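Local coordinates for insecticidal crystal protein Cry7Cal (Bacillus thuringiensis, PDB 5ZI1) that probably acts as an insecticidal pore-forming toxin that binds receptors on insect gut cells, here as its three-domain toxin core, at residues T23-A28 / W452-V457; F218-T223 / D410-E415; Y355-I360 / H430-V435. One frame throughout, in Å; residues are numbered along the deposited sequence.

Contact 1 of 3, residues T23-A28 / W452-V457; sequences TFMGFA and WTHVSV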
loop_
_atom_site.group_PDB
_atom_site.type_symbol
_atom_site.label_atom_id
_atom_site.label_comp_id
_atom_site.label_asym_id
_atom_site.label_seq_id
_atom_site.Cartn_x
_atom_site.Cartn_y
_atom_site.Cartn_z
ATOM N N THR A 23 -3.128 -12.221 -2.938
ATOM C CA THR A 23 -3.462 -13.161 -4.001
ATOM C C THR A 23 -3.294 -12.542 -5.384
ATOM O O THR A 23 -2.685 -13.149 -6.269
ATOM C CB THR A 23 -4.881 -13.667 -3.795
ATOM O OG1 THR A 23 -5.023 -14.068 -2.433
ATOM C CG2 THR A 23 -5.181 -14.828 -4.719
ATOM N N PHE A 24 -3.824 -11.339 -5.593
ATOM C CA PHE A 24 -3.712 -10.734 -6.914
ATOM C C PHE A 24 -2.288 -10.292 -7.211
ATOM O O PHE A 24 -1.839 -10.380 -8.356
ATOM C CB PHE A 24 -4.682 -9.564 -7.041
ATOM C CG PHE A 24 -6.081 -9.994 -7.324
ATOM C CD1 PHE A 24 -6.437 -10.411 -8.598
ATOM C CD2 PHE A 24 -7.041 -10.004 -6.320
ATOM C CE1 PHE A 24 -7.726 -10.826 -8.872
ATOM C CE2 PHE A 24 -8.336 -10.417 -6.584
ATOM C CZ PHE A 24 -8.680 -10.824 -7.867
ATOM N N MET A 25 -1.559 -9.817 -6.199
ATOM C CA MET A 25 -0.149 -9.499 -6.413
ATOM C C MET A 25 0.651 -10.755 -6.750
ATOM O O MET A 25 1.569 -10.714 -7.582
ATOM C CB MET A 25 0.447 -8.816 -5.177
ATOM C CG MET A 25 -0.215 -7.524 -4.774
ATOM S SD MET A 25 0.788 -6.573 -3.602
ATOM C CE MET A 25 2.293 -6.305 -4.516
ATOM N N GLY A 26 0.328 -11.878 -6.104
ATOM C CA GLY A 26 1.077 -13.090 -6.356
ATOM C C GLY A 26 0.872 -13.608 -7.760
ATOM O O GLY A 26 1.773 -14.211 -8.342
ATOM N N PHE A 27 -0.305 -13.377 -8.325
ATOM C CA PHE A 27 -0.638 -13.834 -9.663
ATOM C C PHE A 27 -0.502 -12.718 -10.705
ATOM O O PHE A 27 -0.996 -12.858 -11.827
ATOM C CB PHE A 27 -2.059 -14.420 -9.646
ATOM C CG PHE A 27 -2.431 -15.205 -10.887
ATOM C CD1 PHE A 27 -2.149 -16.559 -10.982
ATOM C CD2 PHE A 27 -3.105 -14.595 -11.950
ATOM C CE1 PHE A 27 -2.511 -17.278 -12.119
ATOM C CE2 PHE A 27 -3.459 -15.304 -13.084
ATOM C CZ PHE A 27 -3.165 -16.648 -13.171
ATOM N N ALA A 28 0.164 -11.615 -10.370
ATOM C CA ALA A 28 0.208 -10.483 -11.283
ATOM C C ALA A 28 0.975 -10.871 -12.539
ATOM O O ALA A 28 2.119 -11.339 -12.457
ATOM C CB ALA A 28 0.851 -9.274 -10.612
ATOM N N TRP A 452 4.276 1.292 9.676
ATOM C CA TRP A 452 4.470 -0.019 9.069
ATOM C C TRP A 452 4.614 0.104 7.555
ATOM O O TRP A 452 3.944 0.936 6.924
ATOM C CB TRP A 452 3.272 -0.925 9.389
ATOM C CG TRP A 452 2.953 -0.991 10.850
ATOM C CD1 TRP A 452 2.247 -0.091 11.571
ATOM C CD2 TRP A 452 3.364 -2.013 11.768
ATOM N NE1 TRP A 452 2.183 -0.485 12.891
ATOM C CE2 TRP A 452 2.861 -1.665 13.033
ATOM C CE3 TRP A 452 4.102 -3.193 11.635
ATOM C CZ2 TRP A 452 3.068 -2.459 14.169
ATOM C CZ3 TRP A 452 4.313 -3.984 12.767
ATOM C CH2 TRP A 452 3.794 -3.610 14.014
ATOM N N THR A 453 5.461 -0.748 6.971
ATOM C CA THR A 453 5.548 -0.912 5.523
ATOM C C THR A 453 5.149 -2.333 5.132
ATOM O O THR A 453 5.203 -3.262 5.941
ATOM C CB THR A 453 6.947 -0.608 4.998
ATOM O OG1 THR A 453 7.902 -1.511 5.603
ATOM C CG2 THR A 453 7.313 0.853 5.265
ATOM N N HIS A 454 4.745 -2.481 3.872
ATOM C CA HIS A 454 4.182 -3.719 3.341
ATOM C C HIS A 454 5.280 -4.718 3.000
ATOM O O HIS A 454 6.338 -4.345 2.484
ATOM C CB HIS A 454 3.366 -3.394 2.087
ATOM C CG HIS A 454 2.426 -4.475 1.661
ATOM N ND1 HIS A 454 2.707 -5.340 0.626
ATOM C CD2 HIS A 454 1.192 -4.807 2.106
ATOM C CE1 HIS A 454 1.698 -6.176 0.464
ATOM N NE2 HIS A 454 0.761 -5.870 1.346
ATOM N N VAL A 455 5.029 -6.002 3.279
ATOM C CA VAL A 455 6.085 -7.004 3.128
ATOM C C VAL A 455 6.368 -7.357 1.667
ATOM O O VAL A 455 7.377 -8.020 1.379
ATOM C CB VAL A 455 5.730 -8.222 4.016
ATOM C CG1 VAL A 455 6.680 -9.402 3.816
ATOM C CG2 VAL A 455 5.775 -7.807 5.477
ATOM N N SER A 456 5.547 -6.880 0.718
ATOM C CA SER A 456 5.883 -7.082 -0.687
ATOM C C SER A 456 7.147 -6.334 -1.079
ATOM O O SER A 456 7.805 -6.710 -2.058
ATOM C CB SER A 456 4.728 -6.637 -1.588
ATOM O OG SER A 456 4.436 -5.268 -1.386
ATOM N N VAL A 457 7.500 -5.274 -0.356
ATOM C CA VAL A 457 8.769 -4.612 -0.622
ATOM C C VAL A 457 9.903 -5.519 -0.174
ATOM O O VAL A 457 9.925 -5.992 0.970
ATOM C CB VAL A 457 8.848 -3.270 0.107
ATOM C CG1 VAL A 457 10.092 -2.510 -0.366
ATOM C CG2 VAL A 457 7.568 -2.500 -0.100
#
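The imidazole of H454 meets M25 SD at its CE1 corner and has S456 CB at its edge, in the ring plane. The sulfur stands 4.2 Å from H454 CE1 and comes in obliquely, the line from the ring centroid to SD lying 57° off the normal. It is a loose sulfur-aromatic contact, with 5.1 Å between M25 SD and the centroid of the H454 ring. The ring's rotation is fixed within its own segment: H454 ND1 and S456 OG share a hydrogen bond of 2.7 Å, and S456 OG also accepts from the backbone N of L249. H454 and V457 bound a type I beta turn, closed by V457 N to H454 O at 3.2 Å, which brings serine back beside histidine; a small hydroxyl suits this place because it reaches the ring within the turn.

M25 supplies the whole helical side of the contact. Its chain runs out to CG and SD and then bends at chi3 (59°), swinging the methyl toward the turn, where M25 CE lies 3.8 Å from S456 CB. A flexible, unbranched and weakly polar side chain can span the 8.7 Å separating M25 CA from S456 CA and still adapt to a polar pair. This is domain packing of the three-domain Cry toxin fold: the end of helix 13-26, beside helix 33-47, faces the end of strand 448-454, while M25 also touches T247 and H454 meets H430 of strand 430-437 edge-to-face.

Contact 2 of 3, residues F218-T223 / D410-E415; sequences FRREMT and DQLPIE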
loop_
_atom_site.group_PDB
_atom_site.type_symbol
_atom_site.label_atom_id
_atom_site.label_comp_id
_atom_site.label_asym_id
_atom_site.label_seq_id
_atom_site.Cartn_x
_atom_site.Cartn_y
_atom_site.Cartn_z
ATOM N N PHE A 218 -9.175 5.724 8.932
ATOM C CA PHE A 218 -9.722 5.617 7.592
ATOM C C PHE A 218 -8.604 5.455 6.576
ATOM O O PHE A 218 -8.638 4.547 5.736
ATOM C CB PHE A 218 -10.563 6.849 7.306
ATOM C CG PHE A 218 -11.117 6.907 5.929
ATOM C CD1 PHE A 218 -12.325 6.316 5.626
ATOM C CD2 PHE A 218 -10.453 7.610 4.934
ATOM C CE1 PHE A 218 -12.849 6.405 4.349
ATOM C CE2 PHE A 218 -10.971 7.698 3.669
ATOM C CZ PHE A 218 -12.170 7.097 3.370
ATOM N N ARG A 219 -7.575 6.299 6.673
ATOM C CA ARG A 219 -6.424 6.166 5.785
ATOM C C ARG A 219 -5.820 4.768 5.870
ATOM O O ARG A 219 -5.560 4.131 4.844
ATOM C CB ARG A 219 -5.382 7.230 6.125
ATOM C CG ARG A 219 -3.991 6.946 5.582
ATOM C CD ARG A 219 -3.111 8.198 5.665
ATOM N NE ARG A 219 -3.032 8.703 7.033
ATOM C CZ ARG A 219 -2.671 9.948 7.355
ATOM N NH1 ARG A 219 -2.344 10.831 6.390
ATOM N NH2 ARG A 219 -2.645 10.320 8.645
ATOM N N ARG A 220 -5.617 4.258 7.088
ATOM C CA ARG A 220 -4.944 2.969 7.231
ATOM C C ARG A 220 -5.776 1.850 6.634
ATOM O O ARG A 220 -5.288 1.083 5.799
ATOM C CB ARG A 220 -4.650 2.669 8.697
ATOM C CG ARG A 220 -3.973 1.336 8.876
ATOM C CD ARG A 220 -3.604 1.086 10.332
ATOM N NE ARG A 220 -4.778 0.711 11.117
ATOM C CZ ARG A 220 -5.382 1.511 11.990
ATOM N NH1 ARG A 220 -4.919 2.740 12.208
ATOM N NH2 ARG A 220 -6.444 1.073 12.650
ATOM N N GLU A 221 -7.043 1.756 7.029
ATOM C CA GLU A 221 -7.878 0.655 6.558
ATOM C C GLU A 221 -8.197 0.774 5.064
ATOM O O GLU A 221 -8.198 -0.239 4.355
ATOM C CB GLU A 221 -9.153 0.581 7.390
ATOM C CG GLU A 221 -8.891 0.166 8.878
ATOM C CD GLU A 221 -10.160 -0.267 9.582
ATOM O OE1 GLU A 221 -11.192 -0.404 8.890
ATOM O OE2 GLU A 221 -10.142 -0.472 10.825
ATOM N N MET A 222 -8.472 1.990 4.565
ATOM C CA MET A 222 -8.841 2.144 3.150
ATOM C C MET A 222 -7.647 2.037 2.218
ATOM O O MET A 222 -7.826 1.724 1.034
ATOM C CB MET A 222 -9.555 3.474 2.899
ATOM C CG MET A 222 -10.820 3.611 3.703
ATOM S SD MET A 222 -11.987 2.296 3.319
ATOM C CE MET A 222 -12.586 2.905 1.718
ATOM N N THR A 223 -6.443 2.309 2.724
ATOM C CA THR A 223 -5.239 1.931 1.998
ATOM C C THR A 223 -5.244 0.436 1.715
ATOM O O THR A 223 -5.030 0.005 0.568
ATOM C CB THR A 223 -4.015 2.344 2.814
ATOM O OG1 THR A 223 -3.986 3.777 2.900
ATOM C CG2 THR A 223 -2.716 1.846 2.187
ATOM N N ASP A 410 -3.911 -6.648 16.219
ATOM C CA ASP A 410 -5.352 -6.447 16.249
ATOM C C ASP A 410 -5.820 -5.391 15.256
ATOM O O ASP A 410 -7.013 -5.348 14.947
ATOM C CB ASP A 410 -5.804 -6.079 17.653
ATOM C CG ASP A 410 -5.958 -7.298 18.529
ATOM O OD1 ASP A 410 -6.753 -8.194 18.158
ATOM O OD2 ASP A 410 -5.251 -7.384 19.556
ATOM N N GLN A 411 -4.920 -4.530 14.774
ATOM C CA GLN A 411 -5.214 -3.648 13.655
ATOM C C GLN A 411 -4.638 -4.168 12.346
ATOM O O GLN A 411 -5.245 -3.962 11.290
ATOM C CB GLN A 411 -4.676 -2.240 13.927
ATOM C CG GLN A 411 -5.393 -1.518 15.055
ATOM C CD GLN A 411 -4.579 -0.374 15.633
ATOM O OE1 GLN A 411 -4.184 0.552 14.917
ATOM N NE2 GLN A 411 -4.315 -0.435 16.948
ATOM N N LEU A 412 -3.495 -4.858 12.408
ATOM C CA LEU A 412 -2.815 -5.431 11.250
ATOM C C LEU A 412 -2.610 -6.914 11.526
ATOM O O LEU A 412 -1.559 -7.324 12.033
ATOM C CB LEU A 412 -1.484 -4.733 10.988
ATOM C CG LEU A 412 -1.494 -3.250 10.629
ATOM C CD1 LEU A 412 -0.077 -2.735 10.673
ATOM C CD2 LEU A 412 -2.148 -2.991 9.242
ATOM N N PRO A 413 -3.590 -7.745 11.201
ATOM C CA PRO A 413 -3.551 -9.139 11.649
ATOM C C PRO A 413 -2.462 -9.956 10.982
ATOM O O PRO A 413 -2.013 -9.680 9.867
ATOM C CB PRO A 413 -4.943 -9.668 11.286
ATOM C CG PRO A 413 -5.427 -8.747 10.220
ATOM C CD PRO A 413 -4.867 -7.405 10.566
ATOM N N ILE A 414 -2.013 -10.967 11.716
ATOM C CA ILE A 414 -1.046 -11.931 11.230
ATOM C C ILE A 414 -1.669 -13.313 11.357
ATOM O O ILE A 414 -2.744 -13.491 11.926
ATOM C CB ILE A 414 0.282 -11.861 11.994
ATOM C CG1 ILE A 414 0.063 -12.281 13.457
ATOM C CG2 ILE A 414 0.870 -10.471 11.893
ATOM C CD1 ILE A 414 1.279 -12.130 14.300
ATOM N N GLU A 415 -0.968 -14.298 10.820
ATOM C CA GLU A 415 -1.406 -15.678 10.930
ATOM C C GLU A 415 -0.187 -16.549 10.687
ATOM O O GLU A 415 0.052 -17.017 9.566
ATOM C CB GLU A 415 -2.536 -15.974 9.946
ATOM C CG GLU A 415 -3.150 -17.348 10.094
ATOM C CD GLU A 415 -4.247 -17.591 9.072
ATOM O OE1 GLU A 415 -5.306 -16.915 9.147
ATOM O OE2 GLU A 415 -4.044 -18.451 8.184
HETATM O O HOH W 1 -6.083 -1.708 10.560
#
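R220 and Q411 form the tight part of this contact, their side chains crossing at about a right angle. Q411 OE1 lies over one face of the guanidinium, offset toward the rim on the NH2 side, 3.2 Å from R220 NH2 and 3.3 Å from R220 CZ, with the amide and guanidinium planes 58° apart. From above the plane the oxygen cannot take an N-H well, and the pair is a close polar contact, not a hydrogen bond. Both groups find stronger partners in D256: R220 NH1 forms a salt bridge with its OD1, and Q411 OE1 accepts from its backbone N. Glutamine suits the place because its amide oxygen can take that N-H while the uncharged side chain lies against the guanidinium.

Elsewhere the segments meet through a water at the guanidinium edge, which accepts from R220 NE at 2.8 Å and donates to Q411 O. Looser still is L412, its CD2 4.5 Å from R220 CD. R220 leaves the helix stretched through CD (chi1 179°) and turns only at chi3, which carries its charge to D256. Helix 208-227, packed on helices 54-67 and 169-202 of the N-terminal helical domain, meets the loop between strands 404-407 and 430-437 of the middle, beta-rich domain.

Contact 3 of 3, residues Y355-I360 / H430-V435; sequences YQTYSI and HRLSYV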
loop_
_atom_site.group_PDB
_atom_site.type_symbol
_atom_site.label_atom_id
_atom_site.label_comp_id
_atom_site.label_asym_id
_atom_site.label_seq_id
_atom_site.Cartn_x
_atom_site.Cartn_y
_atom_site.Cartn_z
ATOM N N TYR A 355 7.062 -8.046 12.890
ATOM C CA TYR A 355 5.714 -8.302 12.418
ATOM C C TYR A 355 4.639 -8.063 13.474
ATOM O O TYR A 355 3.448 -8.180 13.155
ATOM C CB TYR A 355 5.619 -9.748 11.917
ATOM C CG TYR A 355 5.924 -10.787 12.991
ATOM C CD1 TYR A 355 4.932 -11.222 13.866
ATOM C CD2 TYR A 355 7.204 -11.333 13.129
ATOM C CE1 TYR A 355 5.195 -12.158 14.852
ATOM C CE2 TYR A 355 7.474 -12.281 14.111
ATOM C CZ TYR A 355 6.458 -12.683 14.973
ATOM O OH TYR A 355 6.693 -13.623 15.944
ATOM N N GLN A 356 5.012 -7.741 14.713
ATOM C CA GLN A 356 4.016 -7.547 15.762
ATOM C C GLN A 356 4.621 -6.752 16.904
ATOM O O GLN A 356 5.810 -6.884 17.200
ATOM C CB GLN A 356 3.496 -8.888 16.286
ATOM C CG GLN A 356 2.377 -8.754 17.274
ATOM C CD GLN A 356 1.914 -10.086 17.818
ATOM O OE1 GLN A 356 0.766 -10.480 17.601
ATOM N NE2 GLN A 356 2.796 -10.782 18.543
ATOM N N THR A 357 3.792 -5.932 17.550
ATOM C CA THR A 357 4.183 -5.236 18.771
ATOM C C THR A 357 3.103 -5.414 19.828
ATOM O O THR A 357 1.936 -5.678 19.523
ATOM C CB THR A 357 4.432 -3.732 18.548
ATOM O OG1 THR A 357 3.219 -3.104 18.111
ATOM C CG2 THR A 357 5.520 -3.511 17.490
ATOM N N TYR A 358 3.524 -5.286 21.089
ATOM C CA TYR A 358 2.648 -5.319 22.254
ATOM C C TYR A 358 3.038 -4.144 23.126
ATOM O O TYR A 358 4.233 -3.894 23.327
ATOM C CB TYR A 358 2.773 -6.644 23.020
ATOM C CG TYR A 358 2.099 -6.674 24.396
ATOM C CD1 TYR A 358 0.718 -6.830 24.522
ATOM C CD2 TYR A 358 2.849 -6.544 25.558
ATOM C CE1 TYR A 358 0.106 -6.844 25.751
ATOM C CE2 TYR A 358 2.242 -6.573 26.814
ATOM C CZ TYR A 358 0.875 -6.725 26.900
ATOM O OH TYR A 358 0.281 -6.756 28.139
ATOM N N SER A 359 2.046 -3.396 23.612
ATOM C CA SER A 359 2.349 -2.218 24.413
ATOM C C SER A 359 1.390 -2.098 25.594
ATOM O O SER A 359 0.267 -2.606 25.561
ATOM C CB SER A 359 2.291 -0.937 23.566
ATOM O OG SER A 359 0.968 -0.684 23.115
ATOM N N ILE A 360 1.855 -1.421 26.643
ATOM C CA ILE A 360 1.003 -0.980 27.749
ATOM C C ILE A 360 0.939 0.536 27.684
ATOM O O ILE A 360 1.977 1.205 27.700
ATOM C CB ILE A 360 1.519 -1.421 29.138
ATOM C CG1 ILE A 360 1.727 -2.932 29.232
ATOM C CG2 ILE A 360 0.507 -0.998 30.251
ATOM C CD1 ILE A 360 0.437 -3.713 29.294
ATOM N N HIS A 430 2.820 -6.898 6.984
ATOM C CA HIS A 430 3.424 -5.618 7.312
ATOM C C HIS A 430 4.586 -5.815 8.277
ATOM O O HIS A 430 4.653 -6.797 9.023
ATOM C CB HIS A 430 2.376 -4.650 7.898
ATOM C CG HIS A 430 1.370 -4.155 6.890
ATOM N ND1 HIS A 430 0.220 -4.855 6.574
ATOM C CD2 HIS A 430 1.352 -3.037 6.122
ATOM C CE1 HIS A 430 -0.464 -4.185 5.662
ATOM N NE2 HIS A 430 0.201 -3.079 5.370
ATOM N N ARG A 431 5.501 -4.850 8.265
ATOM C CA ARG A 431 6.667 -4.843 9.130
ATOM C C ARG A 431 6.808 -3.448 9.711
ATOM O O ARG A 431 6.442 -2.460 9.069
ATOM C CB ARG A 431 7.966 -5.224 8.367
ATOM C CG ARG A 431 8.607 -4.038 7.661
ATOM C CD ARG A 431 9.921 -4.346 7.002
ATOM N NE ARG A 431 9.805 -5.313 5.909
ATOM C CZ ARG A 431 9.301 -5.033 4.708
ATOM N NH1 ARG A 431 8.821 -3.819 4.444
ATOM N NH2 ARG A 431 9.251 -5.979 3.785
ATOM N N LEU A 432 7.327 -3.372 10.933
ATOM C CA LEU A 432 7.468 -2.078 11.583
ATOM C C LEU A 432 8.489 -1.248 10.834
ATOM O O LEU A 432 9.536 -1.752 10.416
ATOM C CB LEU A 432 7.887 -2.242 13.041
ATOM C CG LEU A 432 7.984 -1.015 13.953
ATOM C CD1 LEU A 432 6.633 -0.378 14.254
ATOM C CD2 LEU A 432 8.629 -1.451 15.278
ATOM N N SER A 433 8.182 0.034 10.644
ATOM C CA SER A 433 9.089 0.902 9.921
ATOM C C SER A 433 9.372 2.218 10.609
ATOM O O SER A 433 10.390 2.845 10.288
ATOM C CB SER A 433 8.560 1.176 8.495
ATOM O OG SER A 433 7.215 1.662 8.495
ATOM N N TYR A 434 8.547 2.659 11.550
ATOM C CA TYR A 434 8.750 4.002 12.066
ATOM C C TYR A 434 8.150 4.091 13.461
ATOM O O TYR A 434 7.324 3.265 13.854
ATOM C CB TYR A 434 8.128 5.068 11.123
ATOM C CG TYR A 434 8.770 6.424 11.314
ATOM C CD1 TYR A 434 9.971 6.732 10.686
ATOM C CD2 TYR A 434 8.222 7.363 12.181
ATOM C CE1 TYR A 434 10.605 7.941 10.891
ATOM C CE2 TYR A 434 8.850 8.591 12.391
ATOM C CZ TYR A 434 10.043 8.869 11.733
ATOM O OH TYR A 434 10.685 10.076 11.918
ATOM N N VAL A 435 8.577 5.111 14.203
ATOM C CA VAL A 435 7.926 5.503 15.452
ATOM C C VAL A 435 7.854 7.020 15.466
ATOM O O VAL A 435 8.879 7.685 15.664
ATOM C CB VAL A 435 8.664 5.016 16.710
ATOM C CG1 VAL A 435 7.774 5.262 17.933
ATOM C CG2 VAL A 435 9.097 3.541 16.586
HETATM O O HOH W 2 2.284 -7.519 10.394
#
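A water sits between the carbonyls of Y355 and H430, where two strands come close without pairing. Y355 CA sits 3.9 Å from H430 O, and the nearest alpha carbons, Y355 CA and R431 CA, are 4.9 Å apart, yet the backbones share no direct bond. The water lies within bonding distance of both carbonyls, 3.1 Å from Y355 O and 2.8 Å from H430 O, though it has more acceptors in reach than protons to give. The tyrosine's CB points away from strand 430-437, and Y355 and Q356 both face Y379 in a classic beta bulge, an irregularity within their own sheet.

Farther along, the contact turns apolar. T357 and L432 point toward each other and meet through methyl groups, T357 CG2 lying 4.3 Å from L432 CD2. Threonine suits this spot because its branched carbon favours a strand while its methyl adds to the core. A chi1 of -175° turns the isobutyl group of L432 away from its own backbone nitrogen and toward T357; both side chains also pack on L450, and leucine reaches L296 and I299 as well. Two separate sheets meet here in the middle domain, a beta prism of three antiparallel sheets as in other three-domain Cry toxins. Strand 352-365 runs between strands 369-382 and 404-407, whereas strand 430-437 is an outermost strand beside 448-454, with strand 294-306 of a third sheet packing against L432 and R431.

All three contacts are buried, but contact 3 lies within the middle domain, whereas contacts 1 and 2 join that domain to the N-terminal helices. Contact 1 is nearest the chain centre (about 8 Å between centres), then contact 2 (about 11 Å) and contact 3 (about 17 Å); yet M25 and Q411 are partly exposed, while every touching residue of contact 3 is buried. Contacts 1 and 3 use neighbouring strands of one sheet, linked by R431 NH1, which probably bonds T453 OG1. Contact 2 draws on a loop, its L412 CD1 lying 3.5 Å from W452 CG. A thioether meets a polar turn in contact 1, charge and water mark contact 2, and contact 3 combines methyl packing with a water between two backbone carbonyls.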